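Local coordinates for EvdO1 (Micromonospora carbonacea, PDB 4XBZ), which probably acts as a metal-dependent oxygenase of the phytanoyl-CoA dioxygenase family, catalysing an oxidative cyclization in orthosomycin biosynthesis, at residues Trp94-Glu97 against Gly102-Pro105; Ile108-Asp113 against Phe326-Tyr331; Leu157-Asp162 against Gln214-Glu219; Gly164-Ala169 against Glu260-Glu265. All coordinates share one frame; numbering follows the deposited sequence.

Contact 1 of 4, residues Trp94-Glu97 against Gly102-Pro105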
loop_
_atom_site.group_PDB
_atom_site.type_symbol
_atom_site.label_atom_id
_atom_site.label_comp_id
_atom_site.label_asym_id
_atom_site.label_seq_id
_atom_site.Cartn_x
_atom_site.Cartn_y
_atom_site.Cartn_z
ATOM N N TRP A 94 -7.505 32.923 2.867
ATOM C CA TRP A 94 -8.267 33.856 3.701
ATOM C C TRP A 94 -9.762 33.724 3.434
ATOM O O TRP A 94 -10.171 33.523 2.300
ATOM C CB TRP A 94 -7.826 35.311 3.439
ATOM C CG TRP A 94 -6.531 35.699 4.093
ATOM C CD1 TRP A 94 -5.278 35.385 3.672
ATOM C CD2 TRP A 94 -6.369 36.479 5.285
ATOM N NE1 TRP A 94 -4.343 35.913 4.525
ATOM C CE2 TRP A 94 -4.987 36.589 5.525
ATOM C CE3 TRP A 94 -7.261 37.096 6.170
ATOM C CZ2 TRP A 94 -4.470 37.289 6.607
ATOM C CZ3 TRP A 94 -6.751 37.787 7.241
ATOM C CH2 TRP A 94 -5.363 37.875 7.457
ATOM N N THR A 95 -10.573 33.860 4.476
ATOM C CA THR A 95 -12.027 33.749 4.348
ATOM C C THR A 95 -12.578 34.795 3.386
ATOM O O THR A 95 -13.447 34.506 2.565
ATOM C CB THR A 95 -12.736 33.898 5.720
ATOM O OG1 THR A 95 -12.204 35.035 6.414
ATOM C CG2 THR A 95 -12.515 32.672 6.557
ATOM N N LEU A 96 -12.067 36.014 3.514
ATOM C CA LEU A 96 -12.350 37.096 2.583
ATOM C C LEU A 96 -11.033 37.789 2.297
ATOM O O LEU A 96 -10.034 37.477 2.937
ATOM C CB LEU A 96 -13.343 38.092 3.170
ATOM C CG LEU A 96 -14.629 37.534 3.762
ATOM C CD1 LEU A 96 -15.320 38.588 4.629
ATOM C CD2 LEU A 96 -15.518 37.082 2.628
ATOM N N GLU A 97 -11.027 38.732 1.360
ATOM C CA GLU A 97 -9.850 39.568 1.152
ATOM C C GLU A 97 -9.494 40.220 2.493
ATOM O O GLU A 97 -10.375 40.715 3.190
ATOM C CB GLU A 97 -10.108 40.621 0.071
ATOM C CG GLU A 97 -8.957 40.799 -0.914
ATOM C CD GLU A 97 -9.027 39.842 -2.095
ATOM O OE1 GLU A 97 -10.143 39.415 -2.454
ATOM O OE2 GLU A 97 -7.964 39.521 -2.671
ATOM N N GLY A 102 -13.833 41.125 9.403
ATOM C CA GLY A 102 -14.139 39.738 9.719
ATOM C C GLY A 102 -13.379 38.716 8.885
ATOM O O GLY A 102 -13.407 37.534 9.191
ATOM N N ALA A 103 -12.710 39.167 7.826
ATOM C CA ALA A 103 -11.833 38.292 7.048
ATOM C C ALA A 103 -10.807 37.620 7.966
ATOM O O ALA A 103 -10.238 38.267 8.838
ATOM C CB ALA A 103 -11.126 39.080 5.943
ATOM N N ALA A 104 -10.586 36.323 7.789
ATOM C CA ALA A 104 -9.605 35.620 8.610
ATOM C C ALA A 104 -8.801 34.633 7.768
ATOM O O ALA A 104 -9.248 34.229 6.703
ATOM C CB ALA A 104 -10.292 34.919 9.743
ATOM N N PRO A 105 -7.589 34.271 8.228
ATOM C CA PRO A 105 -6.816 33.221 7.553
ATOM C C PRO A 105 -7.232 31.839 8.059
ATOM O O PRO A 105 -7.533 31.710 9.245
ATOM C CB PRO A 105 -5.373 33.535 7.950
ATOM C CG PRO A 105 -5.514 34.152 9.335
ATOM C CD PRO A 105 -6.841 34.877 9.349
#
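The beta hairpin formed by strands 92-94 and 105-109, at the edge of the larger sheet of the double-stranded beta-helix, opens into its loop where W94 and P105 face each other. These two form an antiparallel non-hydrogen-bonded pair, and their side chains lie alongside one another on the same face of the sheet. With CG anti to the carbonyl carbon (chi1 -78°), the indole swings over the proline. P105 CD sits 3.9 Å from the centroid of the W94 six-membered ring, 22° off its normal, a CH-pi contact that suits a compact, rigid proline ring whose CD hydrogens face the broad indole. Helix 66-86 covers P105 through A83 and W84, while W94 NE1 donates to the carbonyl of S88. Were W94 replaced by an alanine, P105 CD would probably lose the indole face, with a gap opened there, and the S88 carbonyl its indole donor.

One residue further along, T95 N gives A104 O a nearly straight hydrogen bond of 2.6 Å (168°). T95 OG1 turns back to accept from A104 N at 2.5 Å, a value short enough to be doubtful in detail. Threonine suits this place because its hydroxyl can take a backbone N-H just where the strand ends. Towards the tip of the hairpin the small A103 allows close approach: L96 CB rests 3.7 Å from A103 CB, and the same methyl of A103 lies 3.3 Å from E97 O.

Contact 2 of 4, residues Ile108-Asp113 against Phe326-Tyr331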
loop_
_atom_site.group_PDB
_atom_site.type_symbol
_atom_site.label_atom_id
_atom_site.label_comp_id
_atom_site.label_asym_id
_atom_site.label_seq_id
_atom_site.Cartn_x
_atom_site.Cartn_y
_atom_site.Cartn_z
ATOM N N ILE A 108 -2.235 28.049 6.044
ATOM C CA ILE A 108 -0.913 28.521 5.638
ATOM C C ILE A 108 -0.170 27.399 4.874
ATOM O O ILE A 108 -0.057 26.284 5.367
ATOM C CB ILE A 108 -0.099 28.998 6.875
ATOM C CG1 ILE A 108 -0.790 30.197 7.523
ATOM C CG2 ILE A 108 1.321 29.368 6.504
ATOM C CD1 ILE A 108 -0.403 30.423 8.949
ATOM N N GLU A 109 0.320 27.695 3.666
ATOM C CA GLU A 109 1.056 26.699 2.870
ATOM C C GLU A 109 2.557 26.772 3.076
ATOM O O GLU A 109 3.112 27.850 3.341
ATOM C CB GLU A 109 0.778 26.858 1.375
ATOM C CG GLU A 109 -0.677 26.708 0.969
ATOM C CD GLU A 109 -1.120 25.272 0.767
ATOM O OE1 GLU A 109 -0.283 24.341 0.789
ATOM O OE2 GLU A 109 -2.337 25.090 0.576
ATOM N N TYR A 110 3.201 25.617 2.908
ATOM C CA TYR A 110 4.658 25.475 2.957
ATOM C C TYR A 110 5.163 25.823 4.350
ATOM O O TYR A 110 6.129 26.571 4.517
ATOM C CB TYR A 110 5.331 26.338 1.877
ATOM C CG TYR A 110 4.663 26.185 0.535
ATOM C CD1 TYR A 110 4.688 24.960 -0.131
ATOM C CD2 TYR A 110 3.977 27.243 -0.052
ATOM C CE1 TYR A 110 4.055 24.793 -1.357
ATOM C CE2 TYR A 110 3.340 27.094 -1.281
ATOM C CZ TYR A 110 3.380 25.857 -1.929
ATOM O OH TYR A 110 2.755 25.680 -3.146
ATOM N N VAL A 111 4.490 25.254 5.349
ATOM C CA VAL A 111 4.832 25.479 6.745
ATOM C C VAL A 111 6.116 24.750 7.096
ATOM O O VAL A 111 6.749 25.057 8.100
ATOM C CB VAL A 111 3.709 25.013 7.686
ATOM C CG1 VAL A 111 2.420 25.783 7.404
ATOM C CG2 VAL A 111 3.482 23.528 7.515
ATOM N N VAL A 112 6.495 23.777 6.273
ATOM C CA VAL A 112 7.750 23.063 6.477
ATOM C C VAL A 112 8.940 23.982 6.149
ATOM O O VAL A 112 9.984 23.931 6.791
ATOM C CB VAL A 112 7.799 21.770 5.618
ATOM C CG1 VAL A 112 9.218 21.462 5.149
ATOM C CG2 VAL A 112 7.178 20.597 6.379
ATOM N N ASP A 113 8.767 24.838 5.157
ATOM C CA ASP A 113 9.780 25.837 4.829
ATOM C C ASP A 113 9.792 26.970 5.870
ATOM O O ASP A 113 10.833 27.571 6.143
ATOM C CB ASP A 113 9.521 26.395 3.429
ATOM C CG ASP A 113 10.632 27.311 2.938
ATOM O OD1 ASP A 113 11.822 26.971 3.115
ATOM O OD2 ASP A 113 10.306 28.369 2.355
ATOM N N PHE A 326 8.411 24.572 -2.718
ATOM C CA PHE A 326 8.308 24.395 -4.155
ATOM C C PHE A 326 6.883 24.531 -4.591
ATOM O O PHE A 326 6.099 23.592 -4.483
ATOM C CB PHE A 326 8.866 23.045 -4.547
ATOM C CG PHE A 326 10.321 22.955 -4.327
ATOM C CD1 PHE A 326 11.208 23.369 -5.323
ATOM C CD2 PHE A 326 10.816 22.533 -3.107
ATOM C CE1 PHE A 326 12.565 23.315 -5.116
ATOM C CE2 PHE A 326 12.173 22.490 -2.886
ATOM C CZ PHE A 326 13.055 22.877 -3.897
ATOM N N ALA A 327 6.560 25.711 -5.089
ATOM C CA ALA A 327 5.181 26.079 -5.338
ATOM C C ALA A 327 4.609 25.234 -6.449
ATOM O O ALA A 327 5.135 25.214 -7.557
ATOM C CB ALA A 327 5.067 27.559 -5.673
ATOM N N HIS A 328 3.514 24.552 -6.119
ATOM C CA HIS A 328 2.832 23.607 -7.000
ATOM C C HIS A 328 2.593 24.136 -8.420
ATOM O O HIS A 328 2.755 23.401 -9.394
ATOM C CB HIS A 328 1.495 23.189 -6.361
ATOM C CG HIS A 328 1.648 22.509 -5.031
ATOM N ND1 HIS A 328 2.177 21.240 -4.899
ATOM C CD2 HIS A 328 1.364 22.931 -3.774
ATOM C CE1 HIS A 328 2.210 20.910 -3.619
ATOM N NE2 HIS A 328 1.724 21.918 -2.915
ATOM N N GLU A 329 2.232 25.407 -8.542
ATOM C CA GLU A 329 1.860 25.937 -9.854
ATOM C C GLU A 329 3.091 26.095 -10.738
ATOM O O GLU A 329 2.977 26.138 -11.959
ATOM C CB GLU A 329 1.112 27.273 -9.723
ATOM C CG GLU A 329 1.906 28.382 -9.083
ATOM C CD GLU A 329 1.763 28.431 -7.564
ATOM O OE1 GLU A 329 1.311 27.430 -6.951
ATOM O OE2 GLU A 329 2.095 29.492 -6.984
ATOM N N GLU A 330 4.267 26.136 -10.118
ATOM C CA GLU A 330 5.520 26.234 -10.861
ATOM C C GLU A 330 6.080 24.865 -11.269
ATOM O O GLU A 330 7.033 24.789 -12.049
ATOM C CB GLU A 330 6.577 26.975 -10.041
ATOM C CG GLU A 330 6.189 28.367 -9.599
ATOM C CD GLU A 330 7.259 29.003 -8.739
ATOM O OE1 GLU A 330 8.443 28.630 -8.876
ATOM O OE2 GLU A 330 6.918 29.880 -7.925
ATOM N N TYR A 331 5.512 23.799 -10.718
ATOM C CA TYR A 331 5.925 22.440 -11.056
ATOM C C TYR A 331 4.719 21.588 -11.389
ATOM O O TYR A 331 4.571 20.479 -10.888
ATOM C CB TYR A 331 6.708 21.817 -9.910
ATOM C CG TYR A 331 7.904 22.638 -9.511
ATOM C CD1 TYR A 331 9.087 22.571 -10.237
ATOM C CD2 TYR A 331 7.851 23.490 -8.408
ATOM C CE1 TYR A 331 10.194 23.332 -9.880
ATOM C CE2 TYR A 331 8.948 24.241 -8.032
ATOM C CZ TYR A 331 10.119 24.165 -8.777
ATOM O OH TYR A 331 11.217 24.918 -8.412
HETATM O O HOH W 1 2.056 22.606 -0.379
HETATM O O HOH W 2 1.124 27.887 -4.093
#
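The backbones stay well apart, Y110 CA and F326 CA being 8.1 Å from each other, so the tyrosine side chain must bridge from the end of strand 105-109 to the C-terminal loop. Y110 has positive phi at the N-cap position of helix 111-114; its side chain sets out toward the tail, and the hydroxyl meets A327 and H328. With chi1 at -47° and CG anti to the carbonyl carbon, the phenol oxygen arrives over the start of the 3-10 turn 328-330. There H328 N donates to Y110 OH in a rather long hydrogen bond of 3.3 Å (159°), and Y110 OH also lies 3.3 Å from A327 CA, the short A327 side chain adding little bulk beside the hydroxyl.

This tail of the chain thus packs against the larger sheet of the double-stranded beta-helix, close to strand 139-147, where W143 stacks on the imidazole of H328. The H328 ring is turned 33° from that of Y110 in an oblique pairing, and H273 satisfies H328 ND1. H328 NE2 is 2.6 Å from a water that donates to E109 OE1, linking strand and tail through solvent. A second water, lying in the plane of the Y110 ring, is 2.9 Å from Y110 OH and donates to E329 OE1. The long, flexible glutamates suit these two positions, reaching ordered water where direct contact is lacking, and the carboxylate of E109 also forms a salt bridge through OE2 with R107.

Contact 3 of 4, residues Leu157-Asp162 against Gln214-Glu219. With NI (nickel (II) ion), chain I.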
loop_
_atom_site.group_PDB
_atom_site.type_symbol
_atom_site.label_atom_id
_atom_site.label_comp_id
_atom_site.label_asym_id
_atom_site.label_seq_id
_atom_site.Cartn_x
_atom_site.Cartn_y
_atom_site.Cartn_z
ATOM N N LEU A 157 -17.992 22.239 6.865
ATOM C CA LEU A 157 -17.114 21.639 5.841
ATOM C C LEU A 157 -17.920 20.619 5.052
ATOM O O LEU A 157 -18.264 19.555 5.565
ATOM C CB LEU A 157 -15.878 20.967 6.465
ATOM C CG LEU A 157 -14.713 20.563 5.541
ATOM C CD1 LEU A 157 -14.036 21.799 4.937
ATOM C CD2 LEU A 157 -13.667 19.652 6.237
ATOM N N ALA A 158 -18.258 20.972 3.820
ATOM C CA ALA A 158 -19.064 20.118 2.967
ATOM C C ALA A 158 -18.325 18.815 2.682
ATOM O O ALA A 158 -17.088 18.799 2.623
ATOM C CB ALA A 158 -19.407 20.833 1.664
ATOM N N TRP A 159 -19.095 17.736 2.532
ATOM C CA TRP A 159 -18.565 16.435 2.156
ATOM C C TRP A 159 -17.851 16.456 0.801
ATOM O O TRP A 159 -18.405 16.886 -0.220
ATOM C CB TRP A 159 -19.681 15.406 2.121
ATOM C CG TRP A 159 -20.361 15.213 3.427
ATOM C CD1 TRP A 159 -21.512 15.815 3.850
ATOM C CD2 TRP A 159 -19.943 14.351 4.491
ATOM N NE1 TRP A 159 -21.835 15.378 5.104
ATOM C CE2 TRP A 159 -20.891 14.477 5.523
ATOM C CE3 TRP A 159 -18.860 13.483 4.669
ATOM C CZ2 TRP A 159 -20.795 13.767 6.720
ATOM C CZ3 TRP A 159 -18.765 12.777 5.860
ATOM C CH2 TRP A 159 -19.731 12.925 6.868
ATOM N N HIS A 160 -16.620 15.962 0.793
ATOM C CA HIS A 160 -15.812 16.038 -0.406
ATOM C C HIS A 160 -14.720 14.985 -0.386
ATOM O O HIS A 160 -14.337 14.483 0.671
ATOM C CB HIS A 160 -15.188 17.432 -0.527
ATOM C CG HIS A 160 -14.160 17.712 0.527
ATOM N ND1 HIS A 160 -14.486 17.891 1.855
ATOM C CD2 HIS A 160 -12.810 17.809 0.456
ATOM C CE1 HIS A 160 -13.383 18.103 2.555
ATOM N NE2 HIS A 160 -12.352 18.056 1.729
ATOM N N ARG A 161 -14.232 14.654 -1.573
ATOM C CA ARG A 161 -12.947 13.996 -1.733
ATOM C C ARG A 161 -11.883 15.065 -1.916
ATOM O O ARG A 161 -12.180 16.165 -2.383
ATOM C CB ARG A 161 -12.955 13.060 -2.934
ATOM C CG ARG A 161 -13.577 11.705 -2.698
ATOM C CD ARG A 161 -13.420 10.845 -3.961
ATOM N NE ARG A 161 -13.729 9.445 -3.696
ATOM C CZ ARG A 161 -14.026 8.553 -4.637
ATOM N NH1 ARG A 161 -14.057 8.915 -5.916
ATOM N NH2 ARG A 161 -14.284 7.292 -4.298
ATOM N N ASP A 162 -10.649 14.748 -1.545
ATOM C CA ASP A 162 -9.522 15.621 -1.847
ATOM C C ASP A 162 -9.115 15.392 -3.302
ATOM O O ASP A 162 -9.390 14.333 -3.853
ATOM C CB ASP A 162 -8.366 15.364 -0.874
ATOM C CG ASP A 162 -8.722 15.757 0.562
ATOM O OD1 ASP A 162 -9.390 16.796 0.733
ATOM O OD2 ASP A 162 -8.349 15.043 1.515
ATOM N N GLN A 214 -26.454 14.724 -2.029
ATOM C CA GLN A 214 -27.568 14.541 -1.106
ATOM C C GLN A 214 -27.194 15.056 0.281
ATOM O O GLN A 214 -27.931 15.835 0.875
ATOM C CB GLN A 214 -27.998 13.071 -1.014
ATOM C CG GLN A 214 -28.548 12.688 0.372
ATOM C CD GLN A 214 -28.824 11.197 0.544
ATOM O OE1 GLN A 214 -29.005 10.458 -0.432
ATOM N NE2 GLN A 214 -28.838 10.747 1.800
ATOM N N LEU A 215 -26.045 14.624 0.788
ATOM C CA LEU A 215 -25.603 15.035 2.113
ATOM C C LEU A 215 -25.440 16.559 2.235
ATOM O O LEU A 215 -25.819 17.152 3.247
ATOM C CB LEU A 215 -24.285 14.350 2.468
ATOM C CG LEU A 215 -24.303 12.860 2.805
ATOM C CD1 LEU A 215 -22.881 12.363 2.993
ATOM C CD2 LEU A 215 -25.159 12.576 4.046
ATOM N N ASN A 216 -24.879 17.191 1.210
ATOM C CA ASN A 216 -24.574 18.618 1.298
ATOM C C ASN A 216 -25.804 19.526 1.127
ATOM O O ASN A 216 -25.864 20.606 1.709
ATOM C CB ASN A 216 -23.491 18.975 0.280
ATOM C CG ASN A 216 -22.136 18.402 0.665
ATOM O OD1 ASN A 216 -21.853 18.196 1.849
ATOM N ND2 ASN A 216 -21.306 18.120 -0.329
ATOM N N ALA A 217 -26.794 19.080 0.360
ATOM C CA ALA A 217 -28.032 19.838 0.226
ATOM C C ALA A 217 -28.940 19.637 1.446
ATOM O O ALA A 217 -29.977 20.281 1.572
ATOM C CB ALA A 217 -28.760 19.451 -1.059
ATOM N N SER A 218 -28.540 18.751 2.349
ATOM C CA SER A 218 -29.329 18.487 3.545
ATOM C C SER A 218 -28.631 19.008 4.786
ATOM O O SER A 218 -27.448 19.338 4.744
ATOM C CB SER A 218 -29.586 16.990 3.694
ATOM O OG SER A 218 -29.710 16.381 2.423
ATOM N N GLU A 219 -29.370 19.078 5.888
ATOM C CA GLU A 219 -28.819 19.469 7.182
ATOM C C GLU A 219 -27.710 18.513 7.614
ATOM O O GLU A 219 -27.728 17.346 7.218
ATOM C CB GLU A 219 -29.930 19.490 8.229
ATOM C CG GLU A 219 -31.119 20.358 7.847
ATOM C CD GLU A 219 -30.810 21.842 7.949
ATOM O OE1 GLU A 219 -29.832 22.201 8.650
ATOM O OE2 GLU A 219 -31.545 22.644 7.324
HETATM NI NI NI I . -10.269 17.487 2.856
#
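Both polar atoms of the N216 side-chain amide are spent on the backbone of W159. W159 N donates to N216 OD1 at 2.9 Å, in the carbonyl plane and on a lone pair, though the bond is bent (146°). In return N216 ND2 gives W159 O a straighter bond of 3.2 Å (166°), with the acceptor lying in the amide plane. Asparagine fits because its amide offers an acceptor and a donor side by side, as the C=O and N-H of one residue in a neighbouring strand would. A leucine here would probably leave W159 N and W159 O without these mates and weaken the hold of the helix end on the strand. L215 adds an apolar hold: L215 CD1 stands 3.6 Å from the centroid of the W159 five-membered ring, squarely over its face.

The contact docks the end of helix 205-217 on strand 157-160, an edge strand of the smaller sheet of the double-stranded beta-helix. On the adjoining strand 244-246, H244 pairs with H160 through the backbone. Just beyond W159 begins the His-X-Asp part of the facial triad characteristic of this oxygenase superfamily: nickel, probably standing in for iron, is bound by H160 NE2 and D162 OD1, each at 2.4 Å, and by H244. H160 ND1 donates to A158 O at 2.9 Å, fixing the imidazole's rotation, while H238 NE2 is hydrogen-bonded to D162 OD2. At the helix end, R156 takes up the carbonyls of L215 and S218.

Contact 4 of 4, residues Gly164-Ala169 against Glu260-Glu265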
loop_
_atom_site.group_PDB
_atom_site.type_symbol
_atom_site.label_atom_id
_atom_site.label_comp_id
_atom_site.label_asym_id
_atom_site.label_seq_id
_atom_site.Cartn_x
_atom_site.Cartn_y
_atom_site.Cartn_z
ATOM N N GLY A 164 -7.421 14.210 -6.403
ATOM C CA GLY A 164 -6.420 13.256 -6.839
ATOM C C GLY A 164 -5.801 13.607 -8.178
ATOM O O GLY A 164 -4.631 13.294 -8.421
ATOM N N LEU A 165 -6.598 14.258 -9.033
ATOM C CA LEU A 165 -6.283 14.501 -10.450
ATOM C C LEU A 165 -6.168 13.184 -11.267
ATOM O O LEU A 165 -5.656 13.191 -12.391
ATOM C CB LEU A 165 -4.988 15.368 -10.596
ATOM C CG LEU A 165 -4.341 15.657 -11.978
ATOM C CD1 LEU A 165 -3.959 17.122 -12.192
ATOM C CD2 LEU A 165 -3.146 14.704 -12.308
ATOM N N TYR A 166 -6.661 12.050 -10.772
ATOM C CA TYR A 166 -6.436 10.838 -11.589
ATOM C C TYR A 166 -7.692 10.266 -12.235
ATOM O O TYR A 166 -8.716 10.056 -11.580
ATOM C CB TYR A 166 -5.746 9.735 -10.773
ATOM C CG TYR A 166 -4.399 10.145 -10.230
ATOM C CD1 TYR A 166 -3.512 10.897 -11.006
ATOM C CD2 TYR A 166 -4.020 9.812 -8.932
ATOM C CE1 TYR A 166 -2.276 11.301 -10.497
ATOM C CE2 TYR A 166 -2.790 10.201 -8.418
ATOM C CZ TYR A 166 -1.924 10.949 -9.199
ATOM O OH TYR A 166 -0.706 11.342 -8.679
ATOM N N ASP A 167 -7.604 10.020 -13.537
ATOM C CA ASP A 167 -8.571 9.163 -14.191
ATOM C C ASP A 167 -8.500 7.795 -13.528
ATOM O O ASP A 167 -7.420 7.363 -13.139
ATOM C CB ASP A 167 -8.284 9.046 -15.679
ATOM C CG ASP A 167 -8.556 10.325 -16.425
ATOM O OD1 ASP A 167 -9.483 11.060 -16.024
ATOM O OD2 ASP A 167 -7.836 10.592 -17.410
ATOM N N ASN A 168 -9.648 7.132 -13.401
ATOM C CA ASN A 168 -9.736 5.815 -12.774
ATOM C C ASN A 168 -9.147 5.849 -11.362
ATOM O O ASN A 168 -8.335 4.994 -10.979
ATOM C CB ASN A 168 -9.027 4.754 -13.635
ATOM C CG ASN A 168 -9.515 4.748 -15.078
ATOM O OD1 ASN A 168 -10.673 4.429 -15.348
ATOM N ND2 ASN A 168 -8.626 5.086 -16.010
ATOM N N ALA A 169 -9.572 6.852 -10.599
ATOM C CA ALA A 169 -8.952 7.165 -9.325
ATOM C C ALA A 169 -8.968 5.959 -8.389
ATOM O O ALA A 169 -7.967 5.648 -7.755
ATOM C CB ALA A 169 -9.646 8.363 -8.684
ATOM N N GLU A 260 0.640 15.654 2.783
ATOM C CA GLU A 260 0.283 14.619 1.793
ATOM C C GLU A 260 1.508 13.886 1.242
ATOM O O GLU A 260 2.595 14.450 1.123
ATOM C CB GLU A 260 -0.507 15.177 0.608
ATOM C CG GLU A 260 -1.133 14.055 -0.253
ATOM C CD GLU A 260 -1.529 14.495 -1.673
ATOM O OE1 GLU A 260 -0.637 14.637 -2.554
ATOM O OE2 GLU A 260 -2.740 14.679 -1.917
ATOM N N TYR A 261 1.313 12.611 0.928
ATOM C CA TYR A 261 2.336 11.783 0.314
ATOM C C TYR A 261 1.745 11.086 -0.898
ATOM O O TYR A 261 0.557 10.784 -0.901
ATOM C CB TYR A 261 2.867 10.758 1.310
ATOM C CG TYR A 261 3.476 11.369 2.548
ATOM C CD1 TYR A 261 2.697 11.634 3.666
ATOM C CD2 TYR A 261 4.833 11.697 2.594
ATOM C CE1 TYR A 261 3.241 12.188 4.808
ATOM C CE2 TYR A 261 5.391 12.261 3.730
ATOM C CZ TYR A 261 4.587 12.506 4.835
ATOM O OH TYR A 261 5.127 13.067 5.967
ATOM N N ARG A 262 2.563 10.870 -1.928
ATOM C CA ARG A 262 2.196 10.045 -3.082
ATOM C C ARG A 262 3.381 9.167 -3.501
ATOM O O ARG A 262 4.526 9.454 -3.150
ATOM C CB ARG A 262 1.762 10.911 -4.267
ATOM C CG ARG A 262 0.579 11.792 -4.002
ATOM C CD ARG A 262 0.144 12.591 -5.239
ATOM N NE ARG A 262 -0.905 13.546 -4.888
ATOM C CZ ARG A 262 -2.066 13.688 -5.527
ATOM N NH1 ARG A 262 -2.353 12.948 -6.598
ATOM N NH2 ARG A 262 -2.945 14.587 -5.091
ATOM N N PRO A 263 3.121 8.092 -4.257
ATOM C CA PRO A 263 4.269 7.325 -4.760
ATOM C C PRO A 263 4.990 8.058 -5.890
ATOM O O PRO A 263 4.325 8.666 -6.727
ATOM C CB PRO A 263 3.628 6.018 -5.261
ATOM C CG PRO A 263 2.299 5.942 -4.525
ATOM C CD PRO A 263 1.850 7.376 -4.468
ATOM N N ALA A 264 6.320 8.021 -5.899
ATOM C CA ALA A 264 7.096 8.645 -6.984
ATOM C C ALA A 264 6.731 8.118 -8.374
ATOM O O ALA A 264 6.625 8.896 -9.330
ATOM C CB ALA A 264 8.596 8.468 -6.747
ATOM N N GLU A 265 6.530 6.811 -8.503
ATOM C CA GLU A 265 6.253 6.266 -9.828
ATOM C C GLU A 265 4.868 6.696 -10.314
ATOM O O GLU A 265 4.614 6.722 -11.516
ATOM C CB GLU A 265 6.371 4.732 -9.854
ATOM C CG GLU A 265 5.217 3.980 -9.193
ATOM C CD GLU A 265 5.425 3.776 -7.707
ATOM O OE1 GLU A 265 6.332 4.428 -7.129
ATOM O OE2 GLU A 265 4.686 2.957 -7.117
#
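R262, on strand 256-263 of the larger sheet of the double-stranded beta-helix, reaches Y166 and G164 in the loop that follows the metal-binding His-X-Asp sequence. Its chain is extended from CG to NE (chi2 -177°, chi3 -173°), which carries the guanidinium to the loop and presents its edge to the acceptors. The Y166 ring and the guanidinium cross obliquely, their planes 78° apart. NH1 serves both loop residues: R262 NH1 donates to G164 O at 2.9 Å, almost in the guanidinium plane, and makes a weak bond to Y166 OH at 3.1 Å. The G164 carbonyl oxygen itself hangs 3.4 Å above the centre of the Y166 ring plane, so the loop folds back over its own tyrosine.

From its own strand the arginine is held by E260, two residues earlier, in a salt bridge of R262 NE to E260 OE1 at 2.6 Å. R262 NH2 gives the loop a further bond, to the A163 carbonyl. Arginine suits the place because one flat cation supplies N-H groups in several directions within a buried setting; the side chain of R262 lies about 11 Å from the nickel, and the paired carboxylate probably offsets its charge. Y166 is anchored by V266 and L270 of helix 264-270 and by P272, and its hydroxyl hydrogen, turned from R262 NH1, goes to the carbonyl oxygen of G271.

From the N terminus, contact 1 comes first: 94-97 and 102-105 close a short hairpin loop at the edge of the larger sheet, before any other contact opens. Contact 2 begins a few residues on, and its second segment lies near the C terminus, so it closes a loop of more than two hundred residues and draws the tail against the sheet. Contacts 3 and 4 both nest inside that loop and cross each other: 157-162 and 164-169 nearly follow one another, then 214-219 and 260-265 answer in turn. Contact 3 joins helix 205-217 to the smaller, metal-bearing sheet, whereas contact 4 ties the next loop to the larger one, which contact 2 also reaches.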